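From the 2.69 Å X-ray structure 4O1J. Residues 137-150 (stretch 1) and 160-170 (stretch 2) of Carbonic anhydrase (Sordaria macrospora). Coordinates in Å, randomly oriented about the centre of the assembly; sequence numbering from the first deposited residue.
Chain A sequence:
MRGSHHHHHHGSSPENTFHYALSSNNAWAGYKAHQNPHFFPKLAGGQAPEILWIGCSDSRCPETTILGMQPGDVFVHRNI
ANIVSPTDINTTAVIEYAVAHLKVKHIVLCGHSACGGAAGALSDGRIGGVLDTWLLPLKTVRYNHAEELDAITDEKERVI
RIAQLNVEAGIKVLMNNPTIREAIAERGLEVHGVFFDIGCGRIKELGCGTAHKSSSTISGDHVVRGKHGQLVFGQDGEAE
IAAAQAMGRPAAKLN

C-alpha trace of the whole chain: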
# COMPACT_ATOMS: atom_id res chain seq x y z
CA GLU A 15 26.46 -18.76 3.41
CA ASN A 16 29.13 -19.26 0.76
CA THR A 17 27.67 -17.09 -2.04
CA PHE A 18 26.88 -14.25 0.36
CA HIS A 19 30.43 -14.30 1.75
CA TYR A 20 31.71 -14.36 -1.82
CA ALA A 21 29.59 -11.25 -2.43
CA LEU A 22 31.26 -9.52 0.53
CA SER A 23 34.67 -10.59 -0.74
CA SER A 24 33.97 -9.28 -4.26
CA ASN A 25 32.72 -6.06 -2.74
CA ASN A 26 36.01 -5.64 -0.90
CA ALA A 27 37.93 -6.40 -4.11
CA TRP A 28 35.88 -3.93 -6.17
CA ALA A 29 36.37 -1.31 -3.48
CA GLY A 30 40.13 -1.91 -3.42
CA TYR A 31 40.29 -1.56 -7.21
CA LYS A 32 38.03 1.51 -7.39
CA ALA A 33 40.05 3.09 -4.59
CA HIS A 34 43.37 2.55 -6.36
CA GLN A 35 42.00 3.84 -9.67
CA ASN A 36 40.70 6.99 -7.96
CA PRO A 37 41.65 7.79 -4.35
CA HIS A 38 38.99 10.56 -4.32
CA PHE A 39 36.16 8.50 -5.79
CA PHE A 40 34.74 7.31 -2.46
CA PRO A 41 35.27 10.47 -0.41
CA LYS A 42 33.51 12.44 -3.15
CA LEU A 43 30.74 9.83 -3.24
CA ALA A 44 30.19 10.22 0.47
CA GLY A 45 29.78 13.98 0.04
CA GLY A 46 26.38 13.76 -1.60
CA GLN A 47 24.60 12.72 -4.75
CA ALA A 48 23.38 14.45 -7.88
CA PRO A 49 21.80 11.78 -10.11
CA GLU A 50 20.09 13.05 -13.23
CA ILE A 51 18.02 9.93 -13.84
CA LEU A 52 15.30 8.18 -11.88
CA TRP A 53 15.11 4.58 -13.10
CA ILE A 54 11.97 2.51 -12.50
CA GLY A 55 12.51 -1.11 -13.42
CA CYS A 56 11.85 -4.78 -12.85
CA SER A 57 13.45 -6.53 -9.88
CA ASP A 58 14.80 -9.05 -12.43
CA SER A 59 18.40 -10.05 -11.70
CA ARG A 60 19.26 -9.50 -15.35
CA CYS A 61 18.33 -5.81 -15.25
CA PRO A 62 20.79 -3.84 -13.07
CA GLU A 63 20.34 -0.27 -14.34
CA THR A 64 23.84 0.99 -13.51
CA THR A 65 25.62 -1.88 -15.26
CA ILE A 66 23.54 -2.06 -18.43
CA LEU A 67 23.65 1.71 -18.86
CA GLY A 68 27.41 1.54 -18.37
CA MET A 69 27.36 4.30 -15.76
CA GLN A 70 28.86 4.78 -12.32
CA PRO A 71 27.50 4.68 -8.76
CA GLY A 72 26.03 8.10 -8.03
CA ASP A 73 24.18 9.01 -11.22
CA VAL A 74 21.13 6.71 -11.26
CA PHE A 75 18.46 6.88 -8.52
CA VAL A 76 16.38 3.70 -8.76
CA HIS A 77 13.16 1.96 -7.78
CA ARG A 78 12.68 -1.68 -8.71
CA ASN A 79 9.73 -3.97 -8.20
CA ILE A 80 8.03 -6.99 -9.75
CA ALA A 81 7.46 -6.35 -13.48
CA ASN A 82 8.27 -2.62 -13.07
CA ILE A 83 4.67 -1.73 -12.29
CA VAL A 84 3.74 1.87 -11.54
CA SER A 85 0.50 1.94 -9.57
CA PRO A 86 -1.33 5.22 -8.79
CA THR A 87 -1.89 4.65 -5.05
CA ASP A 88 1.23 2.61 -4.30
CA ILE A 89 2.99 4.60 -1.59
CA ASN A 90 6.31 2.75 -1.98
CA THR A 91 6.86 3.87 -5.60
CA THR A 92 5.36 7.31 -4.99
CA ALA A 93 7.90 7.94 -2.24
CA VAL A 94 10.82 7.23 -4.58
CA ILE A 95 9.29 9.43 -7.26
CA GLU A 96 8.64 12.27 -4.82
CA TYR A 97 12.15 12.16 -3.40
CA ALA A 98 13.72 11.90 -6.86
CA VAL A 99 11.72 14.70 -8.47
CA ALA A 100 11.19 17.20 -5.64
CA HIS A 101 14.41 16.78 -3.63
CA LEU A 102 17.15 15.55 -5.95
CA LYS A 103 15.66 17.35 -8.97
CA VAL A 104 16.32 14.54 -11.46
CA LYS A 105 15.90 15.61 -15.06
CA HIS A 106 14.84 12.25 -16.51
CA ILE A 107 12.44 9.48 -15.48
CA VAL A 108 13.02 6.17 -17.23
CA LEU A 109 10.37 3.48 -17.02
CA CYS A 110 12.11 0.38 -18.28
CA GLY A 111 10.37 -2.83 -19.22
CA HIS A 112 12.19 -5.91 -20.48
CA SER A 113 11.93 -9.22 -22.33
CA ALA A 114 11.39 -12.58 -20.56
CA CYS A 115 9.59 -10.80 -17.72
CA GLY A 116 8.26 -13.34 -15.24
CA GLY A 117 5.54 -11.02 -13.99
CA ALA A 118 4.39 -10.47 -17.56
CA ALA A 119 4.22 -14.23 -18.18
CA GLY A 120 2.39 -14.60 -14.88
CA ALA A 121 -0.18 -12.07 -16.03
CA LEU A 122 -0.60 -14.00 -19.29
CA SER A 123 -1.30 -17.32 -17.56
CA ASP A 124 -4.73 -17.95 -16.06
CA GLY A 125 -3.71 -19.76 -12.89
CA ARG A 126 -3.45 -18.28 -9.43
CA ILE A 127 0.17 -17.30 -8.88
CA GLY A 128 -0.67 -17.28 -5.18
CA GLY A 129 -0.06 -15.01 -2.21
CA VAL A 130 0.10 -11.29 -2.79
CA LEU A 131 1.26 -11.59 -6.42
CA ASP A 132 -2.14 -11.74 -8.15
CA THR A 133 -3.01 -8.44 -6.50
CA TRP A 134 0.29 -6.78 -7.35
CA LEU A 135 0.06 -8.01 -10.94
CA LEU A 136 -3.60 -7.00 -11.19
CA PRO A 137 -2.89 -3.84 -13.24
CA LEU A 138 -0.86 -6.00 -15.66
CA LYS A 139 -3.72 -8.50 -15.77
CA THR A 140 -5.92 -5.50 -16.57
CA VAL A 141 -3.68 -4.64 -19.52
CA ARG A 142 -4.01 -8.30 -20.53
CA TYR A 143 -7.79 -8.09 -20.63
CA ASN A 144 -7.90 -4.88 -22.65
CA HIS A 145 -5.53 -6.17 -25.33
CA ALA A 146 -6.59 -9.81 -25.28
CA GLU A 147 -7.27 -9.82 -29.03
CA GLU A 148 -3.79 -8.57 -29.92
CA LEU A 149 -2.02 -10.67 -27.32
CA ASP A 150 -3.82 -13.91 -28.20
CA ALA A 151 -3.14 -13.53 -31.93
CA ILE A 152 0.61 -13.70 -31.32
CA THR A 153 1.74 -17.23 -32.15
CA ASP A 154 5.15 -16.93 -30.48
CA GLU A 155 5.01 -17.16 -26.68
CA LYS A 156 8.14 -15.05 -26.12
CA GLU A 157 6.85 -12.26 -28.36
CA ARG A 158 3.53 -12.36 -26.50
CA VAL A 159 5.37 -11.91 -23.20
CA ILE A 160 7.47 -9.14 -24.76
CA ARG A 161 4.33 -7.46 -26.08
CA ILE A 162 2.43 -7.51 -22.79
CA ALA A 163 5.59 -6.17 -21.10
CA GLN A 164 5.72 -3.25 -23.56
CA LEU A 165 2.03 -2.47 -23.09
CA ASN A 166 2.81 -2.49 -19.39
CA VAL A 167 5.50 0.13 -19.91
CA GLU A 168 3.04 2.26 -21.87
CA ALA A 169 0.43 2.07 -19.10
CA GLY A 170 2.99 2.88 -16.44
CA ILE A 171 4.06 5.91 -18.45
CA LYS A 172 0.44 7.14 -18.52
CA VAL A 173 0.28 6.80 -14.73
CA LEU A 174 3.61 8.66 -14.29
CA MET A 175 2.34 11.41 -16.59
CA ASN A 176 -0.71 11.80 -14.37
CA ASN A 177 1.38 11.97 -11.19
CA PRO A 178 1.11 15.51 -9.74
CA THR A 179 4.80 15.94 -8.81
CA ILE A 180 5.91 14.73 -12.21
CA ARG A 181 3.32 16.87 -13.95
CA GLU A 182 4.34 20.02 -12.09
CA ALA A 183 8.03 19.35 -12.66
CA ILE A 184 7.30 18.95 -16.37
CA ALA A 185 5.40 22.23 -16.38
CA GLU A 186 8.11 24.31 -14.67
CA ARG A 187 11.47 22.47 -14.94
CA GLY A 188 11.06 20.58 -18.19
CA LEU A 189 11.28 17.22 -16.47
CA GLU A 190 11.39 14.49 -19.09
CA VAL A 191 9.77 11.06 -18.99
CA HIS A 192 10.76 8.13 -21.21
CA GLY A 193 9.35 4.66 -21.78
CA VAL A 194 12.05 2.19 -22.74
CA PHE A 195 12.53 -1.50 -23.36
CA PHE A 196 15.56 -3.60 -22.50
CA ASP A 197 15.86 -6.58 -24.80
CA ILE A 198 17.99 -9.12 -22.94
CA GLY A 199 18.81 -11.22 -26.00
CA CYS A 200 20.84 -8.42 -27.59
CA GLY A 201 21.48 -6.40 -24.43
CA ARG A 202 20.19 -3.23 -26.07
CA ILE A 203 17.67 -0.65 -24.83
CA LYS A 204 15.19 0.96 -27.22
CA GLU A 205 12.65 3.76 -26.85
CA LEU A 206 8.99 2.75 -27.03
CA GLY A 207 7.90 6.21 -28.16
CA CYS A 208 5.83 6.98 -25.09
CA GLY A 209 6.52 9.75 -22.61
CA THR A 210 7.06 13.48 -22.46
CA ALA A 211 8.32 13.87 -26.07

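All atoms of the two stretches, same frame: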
# COMPACT_ATOMS: atom_id res chain seq x y z
N PRO A 137 -2.86 -4.82 -12.14
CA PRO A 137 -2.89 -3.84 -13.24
C PRO A 137 -2.25 -4.33 -14.54
O PRO A 137 -2.53 -3.76 -15.60
CB PRO A 137 -2.11 -2.64 -12.67
CG PRO A 137 -1.29 -3.21 -11.57
CD PRO A 137 -2.12 -4.30 -10.98
N LEU A 138 -1.41 -5.36 -14.47
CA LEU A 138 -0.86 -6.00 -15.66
C LEU A 138 -1.88 -6.97 -16.26
O LEU A 138 -1.99 -7.11 -17.47
CB LEU A 138 0.45 -6.73 -15.34
CG LEU A 138 1.69 -6.39 -16.19
CD1 LEU A 138 2.82 -7.36 -15.89
CD2 LEU A 138 1.36 -6.38 -17.67
N LYS A 139 -2.62 -7.63 -15.37
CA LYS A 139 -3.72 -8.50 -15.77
C LYS A 139 -4.81 -7.66 -16.43
O LYS A 139 -5.49 -8.11 -17.35
CB LYS A 139 -4.27 -9.26 -14.56
CG LYS A 139 -4.85 -10.63 -14.87
CD LYS A 139 -3.77 -11.71 -14.77
CE LYS A 139 -4.33 -13.13 -14.75
NZ LYS A 139 -5.38 -13.38 -15.78
N THR A 140 -4.95 -6.42 -15.97
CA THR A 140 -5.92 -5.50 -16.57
C THR A 140 -5.51 -5.11 -17.98
O THR A 140 -6.34 -5.03 -18.87
CB THR A 140 -6.09 -4.22 -15.72
OG1 THR A 140 -6.67 -4.57 -14.45
CG2 THR A 140 -7.01 -3.23 -16.42
N VAL A 141 -4.21 -4.90 -18.18
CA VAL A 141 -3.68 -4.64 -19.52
C VAL A 141 -3.88 -5.87 -20.41
O VAL A 141 -4.12 -5.74 -21.61
CB VAL A 141 -2.19 -4.24 -19.45
CG1 VAL A 141 -1.59 -4.15 -20.85
CG2 VAL A 141 -2.05 -2.91 -18.74
N ARG A 142 -3.79 -7.05 -19.81
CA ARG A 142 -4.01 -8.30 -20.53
C ARG A 142 -5.41 -8.34 -21.12
O ARG A 142 -5.60 -8.65 -22.29
CB ARG A 142 -3.81 -9.51 -19.61
CG ARG A 142 -3.38 -10.78 -20.32
CD ARG A 142 -4.16 -11.98 -19.84
NE ARG A 142 -5.42 -12.10 -20.57
CZ ARG A 142 -5.55 -12.72 -21.74
NH1 ARG A 142 -4.50 -13.29 -22.31
NH2 ARG A 142 -6.73 -12.78 -22.33
N TYR A 143 -6.38 -8.00 -20.28
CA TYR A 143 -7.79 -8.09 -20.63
C TYR A 143 -8.17 -7.11 -21.73
O TYR A 143 -9.00 -7.40 -22.58
CB TYR A 143 -8.65 -7.81 -19.40
CG TYR A 143 -8.49 -8.81 -18.27
CD1 TYR A 143 -8.00 -10.10 -18.51
CD2 TYR A 143 -8.82 -8.47 -16.96
CE1 TYR A 143 -7.86 -11.01 -17.48
CE2 TYR A 143 -8.68 -9.38 -15.93
CZ TYR A 143 -8.20 -10.65 -16.19
OH TYR A 143 -8.06 -11.56 -15.16
N ASN A 144 -7.54 -5.93 -21.71
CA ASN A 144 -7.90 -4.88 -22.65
C ASN A 144 -7.21 -5.02 -24.00
O ASN A 144 -7.57 -4.35 -24.97
CB ASN A 144 -7.55 -3.50 -22.06
CG ASN A 144 -8.25 -3.24 -20.74
OD1 ASN A 144 -9.29 -3.83 -20.44
ND2 ASN A 144 -7.67 -2.35 -19.93
N HIS A 145 -6.23 -5.92 -24.08
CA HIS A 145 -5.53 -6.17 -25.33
C HIS A 145 -5.52 -7.65 -25.65
O HIS A 145 -4.62 -8.14 -26.34
CB HIS A 145 -4.10 -5.63 -25.27
CG HIS A 145 -4.02 -4.17 -24.97
ND1 HIS A 145 -4.19 -3.67 -23.70
CD2 HIS A 145 -3.82 -3.10 -25.77
CE1 HIS A 145 -4.08 -2.35 -23.73
NE2 HIS A 145 -3.86 -1.98 -24.98
N ALA A 146 -6.52 -8.36 -25.15
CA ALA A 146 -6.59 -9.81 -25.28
C ALA A 146 -6.57 -10.24 -26.74
O ALA A 146 -5.94 -11.24 -27.08
CB ALA A 146 -7.81 -10.35 -24.58
N GLU A 147 -7.26 -9.50 -27.61
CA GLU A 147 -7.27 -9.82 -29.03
C GLU A 147 -5.87 -9.80 -29.63
O GLU A 147 -5.48 -10.75 -30.32
CB GLU A 147 -8.16 -8.86 -29.81
CG GLU A 147 -9.64 -8.98 -29.50
CD GLU A 147 -10.49 -8.11 -30.41
OE1 GLU A 147 -10.40 -8.28 -31.65
OE2 GLU A 147 -11.25 -7.26 -29.89
N GLU A 148 -5.13 -8.73 -29.37
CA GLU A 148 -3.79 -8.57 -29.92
C GLU A 148 -2.84 -9.59 -29.32
O GLU A 148 -2.03 -10.21 -30.03
CB GLU A 148 -3.24 -7.17 -29.66
CG GLU A 148 -1.75 -7.06 -29.91
CD GLU A 148 -1.20 -5.69 -29.61
OE1 GLU A 148 -0.03 -5.42 -29.97
OE2 GLU A 148 -1.94 -4.87 -29.01
N LEU A 149 -2.93 -9.77 -28.01
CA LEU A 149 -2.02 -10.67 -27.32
C LEU A 149 -2.25 -12.12 -27.73
O LEU A 149 -1.29 -12.87 -27.95
CB LEU A 149 -2.17 -10.52 -25.81
CG LEU A 149 -1.72 -9.18 -25.21
CD1 LEU A 149 -2.01 -9.15 -23.73
CD2 LEU A 149 -0.23 -8.94 -25.46
N ASP A 150 -3.51 -12.53 -27.85
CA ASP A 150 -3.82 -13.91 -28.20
C ASP A 150 -3.44 -14.27 -29.64
O ASP A 150 -3.15 -15.43 -29.94
CB ASP A 150 -5.31 -14.19 -27.97
CG ASP A 150 -5.69 -14.20 -26.49
OD1 ASP A 150 -6.90 -14.14 -26.18
OD2 ASP A 150 -4.78 -14.25 -25.64
N ILE A 160 6.83 -10.41 -24.44
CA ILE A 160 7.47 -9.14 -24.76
C ILE A 160 6.40 -8.07 -24.99
O ILE A 160 6.49 -6.95 -24.47
CB ILE A 160 8.38 -9.25 -26.02
CG1 ILE A 160 9.65 -10.05 -25.70
CG2 ILE A 160 8.78 -7.87 -26.53
CD1 ILE A 160 10.50 -10.32 -26.91
N ARG A 161 5.37 -8.43 -25.75
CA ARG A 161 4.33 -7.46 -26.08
C ARG A 161 3.58 -6.98 -24.84
O ARG A 161 3.42 -5.77 -24.63
CB ARG A 161 3.35 -8.04 -27.09
CG ARG A 161 2.35 -7.03 -27.58
CD ARG A 161 3.09 -5.84 -28.16
NE ARG A 161 2.20 -4.72 -28.47
CZ ARG A 161 2.59 -3.45 -28.56
NH1 ARG A 161 3.86 -3.13 -28.35
NH2 ARG A 161 1.70 -2.51 -28.84
N ILE A 162 3.15 -7.91 -23.99
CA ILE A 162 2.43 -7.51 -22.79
C ILE A 162 3.35 -6.69 -21.88
O ILE A 162 2.88 -5.76 -21.22
CB ILE A 162 1.83 -8.75 -22.04
CG1 ILE A 162 0.92 -8.30 -20.90
CG2 ILE A 162 2.91 -9.61 -21.44
CD1 ILE A 162 -0.22 -7.44 -21.31
N ALA A 163 4.66 -6.96 -21.91
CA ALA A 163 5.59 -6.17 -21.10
C ALA A 163 5.72 -4.73 -21.62
O ALA A 163 5.82 -3.77 -20.82
CB ALA A 163 6.95 -6.84 -21.06
N GLN A 164 5.67 -4.57 -22.94
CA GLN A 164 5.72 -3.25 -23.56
C GLN A 164 4.44 -2.44 -23.31
O GLN A 164 4.49 -1.22 -23.07
CB GLN A 164 5.95 -3.37 -25.06
CG GLN A 164 7.24 -4.09 -25.43
CD GLN A 164 7.38 -4.26 -26.92
OE1 GLN A 164 6.39 -4.38 -27.64
NE2 GLN A 164 8.62 -4.27 -27.40
N LEU A 165 3.30 -3.12 -23.36
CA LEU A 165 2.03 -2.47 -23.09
C LEU A 165 2.03 -2.03 -21.63
O LEU A 165 1.47 -0.98 -21.28
CB LEU A 165 0.85 -3.39 -23.37
CG LEU A 165 0.60 -3.81 -24.82
CD1 LEU A 165 -0.46 -4.89 -24.88
CD2 LEU A 165 0.20 -2.61 -25.66
N ASN A 166 2.67 -2.83 -20.79
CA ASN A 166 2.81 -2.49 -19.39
C ASN A 166 3.65 -1.23 -19.19
O ASN A 166 3.30 -0.37 -18.36
CB ASN A 166 3.43 -3.66 -18.62
CG ASN A 166 3.55 -3.38 -17.14
OD1 ASN A 166 2.55 -3.14 -16.46
ND2 ASN A 166 4.78 -3.41 -16.63
N VAL A 167 4.72 -1.11 -19.96
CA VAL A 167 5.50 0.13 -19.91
C VAL A 167 4.66 1.33 -20.32
O VAL A 167 4.72 2.38 -19.68
CB VAL A 167 6.74 0.06 -20.83
CG1 VAL A 167 7.47 1.41 -20.84
CG2 VAL A 167 7.67 -1.03 -20.37
N GLU A 168 3.88 1.17 -21.38
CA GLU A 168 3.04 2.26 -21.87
C GLU A 168 2.03 2.72 -20.80
O GLU A 168 1.84 3.94 -20.57
CB GLU A 168 2.33 1.84 -23.15
CG GLU A 168 3.25 1.84 -24.38
CD GLU A 168 2.65 1.13 -25.59
OE1 GLU A 168 1.48 0.69 -25.50
OE2 GLU A 168 3.35 1.01 -26.62
N ALA A 169 1.42 1.75 -20.13
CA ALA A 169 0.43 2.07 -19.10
C ALA A 169 1.10 2.79 -17.93
O ALA A 169 0.57 3.80 -17.41
CB ALA A 169 -0.27 0.80 -18.63
N GLY A 170 2.27 2.29 -17.55
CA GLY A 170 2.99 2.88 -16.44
C GLY A 170 3.39 4.31 -16.75
O GLY A 170 3.35 5.18 -15.88

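Stretch 1 is a helix broken at H145, and stretch 2 is one continuous helix that packs against both pieces. The first piece crosses helix 160-170 at 111°, with axes 9.7 Å apart at closest approach; the second, 146-150, runs closer to antiparallel at 146° and 10.4 Å. The backbones come nearest where L138 CA lies 6.3 Å from N166 CA and R142 CA lies 6.9 Å from I162 CA.

The break is itself bonded. H145 occupies the N-cap position of the second helix, and its ring turns back on the first, ND1 donating to V141 O at 2.9 Å. That bond helps hold the ring in place, and L165 CD1 sits over one face, 4.0 Å from the ring centroid, in a CH-pi contact.

The central rule is a knob in a hole. I162 points toward stretch 1 and fits among L138, V141, R142 and L149, so one side chain engages both helical pieces. Its CD1 meets L149 CD1 at 3.5 Å and V141 CG1 at 3.6 Å, while its CG1 lies 3.8 Å from L138 CD2. One turn on, L165 extends the apolar seam: its CB is 3.6 Å from V141 CG1. A further turn along, the small A169 continues it, CB to V141 CG2 at 4.1 Å. I162, L165 and A169 thus line one helical face, and V141 touches all three.

The one hydrogen bond between the stretches joins E148 and R161, toward the start of stretch 2. E148 OE1 accepts it from R161 NE at 2.8 Å, within a salt bridge; the carboxylate oxygen approaches the guanidinium at its edge, near its plane, where the N-H bonds point. R161 NH1 also donates to Q164 OE1 at 2.9 Å, which ties the same guanidinium to its own helix. The arginine's aliphatic part serves too, CG packing 3.8 Å from L149 CD2.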